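Local coordinates for oxidoreductase, NAD-binding/iron-sulfur cluster-binding protein (Nitratireductor pacificus pht-3B, PDB 6ZXU) that probably removes halogen atoms reductively from organohalide substrates, using a bound cobalamin and two [4Fe-4S] clusters, at residues A[578-590]-A[653-665]. Numbering follows the deposited sequence.
With SF4 (iron/sulfur cluster), chain E.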
# COMPACT_ATOMS: atom_id res chain seq x y z
N TYR A 578 6.46 -16.94 -12.84
CA TYR A 578 5.68 -17.44 -11.72
C TYR A 578 4.50 -16.51 -11.39
O TYR A 578 3.35 -16.94 -11.32
CB TYR A 578 6.55 -17.73 -10.49
CG TYR A 578 5.78 -18.39 -9.37
CD1 TYR A 578 5.46 -19.73 -9.43
CD2 TYR A 578 5.30 -17.66 -8.30
CE1 TYR A 578 4.70 -20.34 -8.43
CE2 TYR A 578 4.57 -18.26 -7.29
CZ TYR A 578 4.27 -19.62 -7.35
OH TYR A 578 3.53 -20.22 -6.36
N ARG A 579 4.76 -15.25 -11.21
CA ARG A 579 3.70 -14.35 -10.83
C ARG A 579 2.57 -14.25 -11.89
O ARG A 579 1.38 -14.25 -11.54
CB ARG A 579 4.27 -12.95 -10.56
CG ARG A 579 5.22 -12.87 -9.40
CD ARG A 579 5.60 -11.44 -8.96
NE ARG A 579 4.51 -10.79 -8.30
CZ ARG A 579 4.11 -9.58 -8.50
NH1 ARG A 579 3.11 -9.10 -7.79
NH2 ARG A 579 4.74 -8.81 -9.35
N VAL A 580 2.93 -14.16 -13.18
CA VAL A 580 1.96 -13.99 -14.26
C VAL A 580 1.15 -15.28 -14.47
O VAL A 580 -0.05 -15.23 -14.71
CB VAL A 580 2.64 -13.57 -15.55
CG1 VAL A 580 1.72 -13.61 -16.76
CG2 VAL A 580 3.17 -12.12 -15.36
N THR A 581 1.83 -16.41 -14.40
CA THR A 581 1.24 -17.67 -14.84
C THR A 581 0.88 -18.74 -13.78
O THR A 581 0.21 -19.68 -14.10
CB THR A 581 2.08 -18.41 -15.93
OG1 THR A 581 3.18 -19.03 -15.33
CG2 THR A 581 2.56 -17.50 -17.04
N GLN A 582 1.32 -18.65 -12.54
CA GLN A 582 0.92 -19.67 -11.59
C GLN A 582 -0.59 -19.62 -11.31
O GLN A 582 -1.21 -18.53 -11.31
CB GLN A 582 1.76 -19.60 -10.32
CG GLN A 582 1.50 -18.40 -9.40
CD GLN A 582 0.51 -18.74 -8.30
OE1 GLN A 582 0.12 -19.89 -8.14
NE2 GLN A 582 0.16 -17.76 -7.51
N MET A 583 -1.19 -20.79 -11.12
CA MET A 583 -2.62 -20.94 -11.18
C MET A 583 -3.29 -21.27 -9.83
O MET A 583 -4.50 -21.43 -9.79
CB MET A 583 -2.99 -22.08 -12.15
CG MET A 583 -2.53 -21.83 -13.57
SD MET A 583 -2.84 -23.25 -14.71
CE MET A 583 -1.56 -24.46 -14.17
N LYS A 584 -2.50 -21.33 -8.75
CA LYS A 584 -3.03 -21.60 -7.43
C LYS A 584 -3.09 -20.33 -6.55
O LYS A 584 -3.12 -20.38 -5.33
CB LYS A 584 -2.31 -22.74 -6.79
CG LYS A 584 -2.13 -23.96 -7.69
CD LYS A 584 -2.17 -25.29 -7.02
CE LYS A 584 -1.07 -25.53 -6.07
NZ LYS A 584 -1.41 -26.56 -5.01
N GLY A 585 -3.13 -19.22 -7.20
CA GLY A 585 -3.35 -17.95 -6.56
C GLY A 585 -3.32 -16.82 -7.57
O GLY A 585 -3.20 -17.04 -8.79
N SER A 586 -3.31 -15.58 -7.07
CA SER A 586 -3.19 -14.39 -7.92
C SER A 586 -1.85 -13.65 -7.67
O SER A 586 -1.72 -12.95 -6.69
CB SER A 586 -4.34 -13.47 -7.60
OG SER A 586 -4.50 -12.57 -8.63
N ALA A 587 -0.88 -13.89 -8.52
CA ALA A 587 0.50 -13.31 -8.43
C ALA A 587 1.22 -13.84 -7.19
O ALA A 587 0.97 -14.95 -6.77
CB ALA A 587 0.43 -11.81 -8.49
N CYS A 588 2.13 -13.09 -6.61
CA CYS A 588 3.00 -13.56 -5.56
C CYS A 588 3.77 -12.42 -4.92
O CYS A 588 4.18 -11.50 -5.64
CB CYS A 588 4.02 -14.59 -6.07
SG CYS A 588 5.15 -15.33 -4.80
N GLY A 589 3.93 -12.51 -3.62
CA GLY A 589 4.83 -11.66 -2.83
C GLY A 589 5.32 -12.36 -1.60
O GLY A 589 5.52 -11.77 -0.54
N ARG A 590 5.56 -13.64 -1.76
CA ARG A 590 5.95 -14.48 -0.67
C ARG A 590 7.23 -14.07 0.00
O ARG A 590 7.42 -14.21 1.25
CB ARG A 590 6.04 -15.93 -1.13
CG ARG A 590 6.38 -16.92 -0.02
CD ARG A 590 6.01 -18.37 -0.35
NE ARG A 590 6.60 -19.34 0.60
CZ ARG A 590 6.11 -19.64 1.77
NH1 ARG A 590 4.98 -19.07 2.16
NH2 ARG A 590 6.79 -20.43 2.58
N ALA A 653 -15.01 -21.16 -7.50
CA ALA A 653 -13.93 -21.78 -6.77
C ALA A 653 -12.67 -21.89 -7.65
O ALA A 653 -12.75 -21.95 -8.84
CB ALA A 653 -14.29 -23.17 -6.31
N PRO A 654 -11.50 -21.89 -7.03
CA PRO A 654 -10.26 -21.90 -7.81
C PRO A 654 -10.21 -23.16 -8.65
O PRO A 654 -10.42 -24.22 -8.15
CB PRO A 654 -9.18 -21.92 -6.74
CG PRO A 654 -9.81 -21.15 -5.63
CD PRO A 654 -11.25 -21.59 -5.61
N ARG A 655 -9.88 -23.02 -9.91
CA ARG A 655 -9.87 -24.15 -10.82
C ARG A 655 -8.78 -25.19 -10.51
O ARG A 655 -9.02 -26.36 -10.54
CB ARG A 655 -9.76 -23.61 -12.26
CG ARG A 655 -9.74 -24.70 -13.33
CD ARG A 655 -9.80 -24.08 -14.74
NE ARG A 655 -8.58 -23.28 -14.93
CZ ARG A 655 -7.35 -23.75 -15.19
NH1 ARG A 655 -7.13 -25.05 -15.39
NH2 ARG A 655 -6.32 -22.90 -15.25
N MET A 656 -7.57 -24.75 -10.16
CA MET A 656 -6.44 -25.66 -9.92
C MET A 656 -6.05 -25.80 -8.44
O MET A 656 -5.09 -26.47 -8.11
CB MET A 656 -5.23 -25.10 -10.65
CG MET A 656 -5.41 -24.93 -12.13
SD MET A 656 -5.78 -26.61 -12.81
CE MET A 656 -4.22 -27.48 -12.59
N GLY A 657 -6.78 -25.13 -7.55
CA GLY A 657 -6.50 -25.20 -6.11
C GLY A 657 -5.90 -23.89 -5.59
O GLY A 657 -5.96 -22.87 -6.29
N THR A 658 -5.27 -23.97 -4.40
CA THR A 658 -4.80 -22.82 -3.66
C THR A 658 -3.50 -23.15 -3.00
O THR A 658 -3.36 -24.17 -2.33
CB THR A 658 -5.84 -22.44 -2.64
OG1 THR A 658 -7.05 -22.09 -3.33
CG2 THR A 658 -5.39 -21.30 -1.76
N ASN A 659 -2.52 -22.27 -3.17
CA ASN A 659 -1.23 -22.39 -2.44
C ASN A 659 -1.43 -22.22 -0.98
O ASN A 659 -2.12 -21.29 -0.52
CB ASN A 659 -0.20 -21.32 -2.94
CG ASN A 659 0.23 -21.58 -4.34
OD1 ASN A 659 0.70 -22.68 -4.66
ND2 ASN A 659 0.05 -20.60 -5.23
N GLU A 660 -0.86 -23.13 -0.20
CA GLU A 660 -0.89 -23.09 1.28
C GLU A 660 0.48 -23.53 1.78
O GLU A 660 0.64 -24.51 2.48
CB GLU A 660 -2.01 -23.95 1.85
CG GLU A 660 -3.36 -23.50 1.37
CD GLU A 660 -4.45 -24.49 1.79
OE1 GLU A 660 -4.23 -25.79 1.63
OE2 GLU A 660 -5.53 -23.97 2.25
N ARG A 661 1.46 -22.72 1.45
CA ARG A 661 2.83 -23.05 1.71
C ARG A 661 3.19 -22.81 3.18
O ARG A 661 2.74 -21.88 3.83
CB ARG A 661 3.71 -22.18 0.78
CG ARG A 661 3.47 -22.47 -0.66
CD ARG A 661 4.48 -21.74 -1.52
NE ARG A 661 4.10 -21.86 -2.87
CZ ARG A 661 4.51 -22.82 -3.66
NH1 ARG A 661 5.31 -23.77 -3.19
NH2 ARG A 661 4.14 -22.85 -4.91
N ASP A 662 4.07 -23.67 3.65
CA ASP A 662 4.64 -23.60 4.99
C ASP A 662 6.14 -23.42 4.84
O ASP A 662 6.69 -23.58 3.72
CB ASP A 662 4.34 -24.94 5.69
CG ASP A 662 2.80 -25.22 5.79
OD1 ASP A 662 1.99 -24.26 5.99
OD2 ASP A 662 2.43 -26.43 5.67
N LEU A 663 6.81 -23.21 5.95
CA LEU A 663 8.26 -23.10 5.91
C LEU A 663 8.90 -24.27 5.18
O LEU A 663 8.33 -25.36 5.21
CB LEU A 663 8.75 -22.97 7.29
CG LEU A 663 8.32 -21.65 7.94
CD1 LEU A 663 8.47 -21.72 9.45
CD2 LEU A 663 9.21 -20.52 7.43
N SER A 664 9.99 -24.03 4.45
CA SER A 664 10.70 -25.02 3.62
C SER A 664 12.00 -25.37 4.27
O SER A 664 12.54 -24.61 5.06
CB SER A 664 10.99 -24.47 2.20
OG SER A 664 9.86 -23.84 1.68
N PRO A 665 12.55 -26.53 3.92
CA PRO A 665 13.84 -26.90 4.48
C PRO A 665 15.01 -26.28 3.70
O PRO A 665 14.85 -25.83 2.57
CB PRO A 665 13.88 -28.41 4.29
CG PRO A 665 13.13 -28.59 3.00
CD PRO A 665 11.99 -27.60 3.07
FE1 SF4 E . 8.89 -13.38 -7.19
FE2 SF4 E . 7.24 -14.68 -5.38
FE3 SF4 E . 9.28 -13.02 -4.45
FE4 SF4 E . 9.84 -15.44 -5.61
S1 SF4 E . 8.72 -15.07 -3.75
S2 SF4 E . 10.82 -13.45 -6.01
S3 SF4 E . 8.21 -15.55 -7.18
S4 SF4 E . 7.54 -12.44 -5.72
O HOH W 1 -6.85 -21.89 -10.95
O HOH W 2 1.09 -25.10 -3.63
O HOH W 3 4.53 -20.03 4.84
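Gln-582 OE1 takes two hydrogen bonds, one from Asn-659 ND2 across the contact at 3.0 Å and one from the backbone N of Lys-584, the two donors arriving from opposite faces of its amide plane. Both stand out of that plane, Asn-659 ND2 by 39°, and neither sits on a lone pair. With NE2 tied to Ala-587 O, the glutamine amide is fixed in its rotation; the bend at chi2 (95°) turns it back over its own loop. A leucine here would probably leave Asn-659 ND2 and the backbone N of Lys-584 without their shared acceptor and cost Ala-587 O its donor from NE2. Asn-659 N donates to Lys-584 O (2.9 Å), a nearly straight bond on a carbonyl lone pair, while water 2 donates to Asn-659 OD1 and accepts a weak bond from Lys-584 NZ. Arg-661 NH2 reaches Tyr-578 OH at 3.1 Å, the planes of ring and guanidinium 65° apart; Asp-441 takes a salt bridge from Arg-661 and bonds the same hydroxyl. CB of Arg-661 sits over the centre of the Arg-590 guanidinium, 3.6 Å above its plane, and Glu-548 forms a salt bridge with Arg-590 NH2. At the far end Met-583 CB packs on Met-656 CG, and Arg-655 NH2 makes a weak bond to Met-583 SD. Cys-588 SG binds an iron of the [4Fe-4S] cluster at 2.3 Å, within a dicluster ferredoxin-type region. The extended loop between strand 650-652 and helix 671-674 thus lies along the cysteine-bearing turn that links helix 572-581 to helix 590-594, with Leu-663 resting on helix 544-548.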